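Local coordinates for protein cytochrome c, mono-and diheme variant (Methylophaga aminisulfidivorans MP, PDB 7C90) that probably carries electrons in methanol oxidation as a cytochrome cL, using a covalently bound heme c, at residues M148-V151 with R152-W156; W156-A159 with D160-D163. All coordinates share one frame; numbering follows the deposited sequence.

How the contacts relate
Contacts 1 and 2 follow one another along the chain and share W156, their centres about 11 Å apart. Contact 1 (M148-V151 with R152-W156) is the buried C-terminal end of helix 141-153, beside the heme: the V151 side chain comes within about 5 Å of heme c. Contact 2 (W156-A159 with D160-D163) is a surface turn in the loop that follows, where the K161 side chain is about 12 Å from the heme but about 8 Å from a bound sodium ion. Y155 ties the two together: its OH is hydrogen-bonded to S158 O and packs 4.1 Å from K161 CB, while its side chain is about 6 Å from a sodium ion.

Contact 1 of 2, residues M148-V151 with R152-W156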
# COMPACT_ATOMS: atom_id res chain seq x y z
N MET A 148 14.41 9.99 13.23
CA MET A 148 13.68 9.73 14.49
C MET A 148 13.46 11.04 15.26
O MET A 148 12.31 11.27 15.69
CB MET A 148 14.40 8.72 15.35
CG MET A 148 14.23 7.30 14.82
SD MET A 148 15.43 6.17 15.55
CE MET A 148 15.12 6.33 17.30
N ALA A 149 14.49 11.87 15.43
CA ALA A 149 14.30 13.16 16.14
C ALA A 149 13.18 13.96 15.45
O ALA A 149 12.29 14.48 16.16
CB ALA A 149 15.58 13.96 16.20
N TRP A 150 13.16 14.01 14.12
CA TRP A 150 12.13 14.79 13.38
C TRP A 150 10.75 14.18 13.63
O TRP A 150 9.80 14.93 13.84
CB TRP A 150 12.46 14.91 11.87
CG TRP A 150 11.41 15.71 11.18
CD1 TRP A 150 11.28 17.06 11.15
CD2 TRP A 150 10.22 15.17 10.57
NE1 TRP A 150 10.12 17.41 10.52
CE2 TRP A 150 9.44 16.28 10.17
CE3 TRP A 150 9.75 13.88 10.34
CZ2 TRP A 150 8.22 16.13 9.52
CZ3 TRP A 150 8.53 13.73 9.72
CH2 TRP A 150 7.78 14.84 9.31
N VAL A 151 10.62 12.86 13.58
CA VAL A 151 9.32 12.17 13.80
C VAL A 151 8.81 12.53 15.21
O VAL A 151 7.56 12.76 15.36
CB VAL A 151 9.43 10.64 13.58
CG1 VAL A 151 8.19 9.91 14.06
CG2 VAL A 151 9.70 10.28 12.12
N ARG A 152 9.70 12.58 16.21
CA ARG A 152 9.26 12.92 17.59
C ARG A 152 8.84 14.41 17.64
O ARG A 152 7.88 14.68 18.29
CB ARG A 152 10.33 12.62 18.62
CG ARG A 152 10.69 11.15 18.70
CD ARG A 152 9.51 10.22 18.89
NE ARG A 152 10.04 8.95 19.36
CZ ARG A 152 9.40 7.79 19.39
NH1 ARG A 152 8.15 7.70 18.97
NH2 ARG A 152 10.03 6.72 19.81
N SER A 153 9.50 15.29 16.88
CA SER A 153 9.31 16.76 16.94
C SER A 153 7.92 17.14 16.42
O SER A 153 7.42 18.18 16.84
CB SER A 153 10.40 17.47 16.17
OG SER A 153 10.19 17.35 14.75
N VAL A 154 7.31 16.32 15.55
CA VAL A 154 6.01 16.67 14.90
C VAL A 154 4.87 15.98 15.63
O VAL A 154 3.75 16.17 15.23
CB VAL A 154 6.00 16.36 13.40
CG1 VAL A 154 6.93 17.31 12.68
CG2 VAL A 154 6.34 14.91 13.06
N TYR A 155 5.16 15.26 16.73
CA TYR A 155 4.17 14.53 17.55
C TYR A 155 3.06 15.46 18.02
O TYR A 155 3.40 16.54 18.56
CB TYR A 155 4.85 13.99 18.81
CG TYR A 155 4.02 13.11 19.71
CD1 TYR A 155 3.60 11.85 19.31
CD2 TYR A 155 3.78 13.50 21.01
CE1 TYR A 155 2.88 11.03 20.17
CE2 TYR A 155 3.09 12.68 21.89
CZ TYR A 155 2.67 11.43 21.48
OH TYR A 155 2.03 10.62 22.37
N TRP A 156 1.82 15.00 17.92
CA TRP A 156 0.57 15.73 18.25
C TRP A 156 -0.27 14.89 19.21
O TRP A 156 -1.42 15.23 19.41
CB TRP A 156 -0.22 16.10 16.98
CG TRP A 156 -0.69 14.95 16.16
CD1 TRP A 156 -1.71 14.08 16.44
CD2 TRP A 156 -0.13 14.50 14.91
NE1 TRP A 156 -1.82 13.14 15.46
CE2 TRP A 156 -0.86 13.37 14.51
CE3 TRP A 156 0.93 14.93 14.12
CZ2 TRP A 156 -0.58 12.68 13.33
CZ3 TRP A 156 1.22 14.24 12.96
CH2 TRP A 156 0.47 13.13 12.58
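The W150 indole receives V154 over one face of its six-membered ring: CG2 stands 4.1 Å from the ring centroid, close to the normal, in a CH-pi contact, and CG1 lies nearer the rim, 3.6 Å from CZ2. S153 OG sits over the same face at the pyrrole end, 3.8 Å from CD1. The indole also meets the ring of F84, with planes inclined at about 40°, and touches E81 and M85 of helix 74-87. A chi1 of -180° sets the W150 ring beside its own carbonyl carbon and directs it toward V154, one turn on. That carbonyl gathers several donors: S153 OG bonds W150 O at 2.6 Å, V154 N only weakly. S153 can return its hydroxyl to this oxygen because chi1 of 75° puts OG between N and C. S153 N bonds A149 O at 3.0 Å and makes only a weak second bond to W150 O. One residue earlier, R152 N bonds M148 O at 3.0 Å, almost straight out from the carbonyl, and R152 CG packs on the same oxygen. The guanidinium continues away to a salt bridge with D117, a hydrogen bond to N114 O and a cation-pi contact with W164. These features mark the C-terminal end of an alpha-helix, here helix 141-153, which packs against helix 74-87 beside the heme of the cytochrome c fold.

Contact 2 of 2, residues W156-A159 with D160-D163; sequences WGSA and DKAD
S158 lays its hydroxymethyl group against the side chains of D160 and K161, OG touching K161 CG at 3.4 Å and CB lying 3.7 Å from D160 OD1. The S158 hydroxyl lies between its own backbone N and carbonyl carbon (chi1 78°), which turns OG toward the base of the lysine. This hydroxyl has its hydrogen bond outside the turn, so the lysine carbons merely pack against it. K161 runs alongside the oxygen with its aliphatic part: CB and CE approach OG from farther off than CG, and the chain bends at chi3 before leading away to its ammonium group. S158 N is hydrogen-bonded to D107 OD2, next to the sodium ligand D106, and K161 NZ adds only a long, weak ion pair to the same carboxylate oxygen. The backbone makes two overlapping beta turns, S158-K161 and A159-A162, in the loop between helix 141-153 and helix 167-171; the backbone angles at A159, D160 and K161 are of the helical kind, as in type I or III turns. In the first, K161 N reaches S158 O at 3.4 Å, a weak bond. In the second, A162 N bonds A159 O at 3.2 Å with an N-H...O angle of 155°, although the donor stands well above the carbonyl plane. The chain then bends again at A162, the centre of an inverse gamma turn. The A162 methyl group points toward the preceding residues and packs 3.5 Å from A159 O, and is buried, whereas the D160 and K161 side chains are exposed. The A159 methyl group meets F173, joining the turn to the chain beyond helix 167-171.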
# COMPACT_ATOMS: atom_id res chain seq x y z
N TRP A 156 1.82 15.00 17.92
CA TRP A 156 0.57 15.73 18.25
C TRP A 156 -0.27 14.89 19.21
O TRP A 156 -1.42 15.23 19.41
CB TRP A 156 -0.22 16.10 16.98
CG TRP A 156 -0.69 14.95 16.16
CD1 TRP A 156 -1.71 14.08 16.44
CD2 TRP A 156 -0.13 14.50 14.91
NE1 TRP A 156 -1.82 13.14 15.46
CE2 TRP A 156 -0.86 13.37 14.51
CE3 TRP A 156 0.93 14.93 14.12
CZ2 TRP A 156 -0.58 12.68 13.33
CZ3 TRP A 156 1.22 14.24 12.96
CH2 TRP A 156 0.47 13.13 12.58
N GLY A 157 0.28 13.79 19.72
CA GLY A 157 -0.40 12.94 20.71
C GLY A 157 -0.22 13.47 22.13
O GLY A 157 0.28 14.58 22.30
N SER A 158 -0.62 12.67 23.11
CA SER A 158 -0.61 13.04 24.54
C SER A 158 0.80 12.83 25.12
O SER A 158 1.49 11.90 24.68
CB SER A 158 -1.63 12.24 25.29
OG SER A 158 -1.15 10.92 25.52
N ALA A 159 1.20 13.68 26.07
CA ALA A 159 2.50 13.60 26.76
C ALA A 159 2.58 12.30 27.55
O ALA A 159 3.69 11.77 27.73
CB ALA A 159 2.67 14.79 27.68
N ASP A 160 1.44 11.82 28.04
CA ASP A 160 1.37 10.65 28.94
C ASP A 160 1.84 9.40 28.19
O ASP A 160 2.30 8.46 28.84
CB ASP A 160 -0.05 10.49 29.51
CG ASP A 160 -0.71 11.81 29.86
OD1 ASP A 160 -1.13 12.53 28.91
OD2 ASP A 160 -0.78 12.13 31.06
N LYS A 161 1.69 9.35 26.87
CA LYS A 161 2.00 8.12 26.09
C LYS A 161 3.37 8.27 25.41
O LYS A 161 3.79 7.29 24.80
CB LYS A 161 0.89 7.80 25.08
CG LYS A 161 -0.50 7.60 25.69
CD LYS A 161 -1.46 6.79 24.83
CE LYS A 161 -2.86 7.37 24.76
NZ LYS A 161 -3.62 6.85 23.60
N ALA A 162 4.04 9.43 25.56
CA ALA A 162 5.32 9.74 24.89
C ALA A 162 6.49 9.14 25.68
O ALA A 162 7.18 9.89 26.42
CB ALA A 162 5.48 11.23 24.73
N ASP A 163 6.74 7.84 25.52
CA ASP A 163 7.70 7.09 26.37
C ASP A 163 9.12 7.62 26.19
O ASP A 163 9.88 7.47 27.14
CB ASP A 163 7.56 5.57 26.18
CG ASP A 163 6.25 5.02 26.72
OD1 ASP A 163 5.70 5.62 27.68
OD2 ASP A 163 5.78 3.99 26.19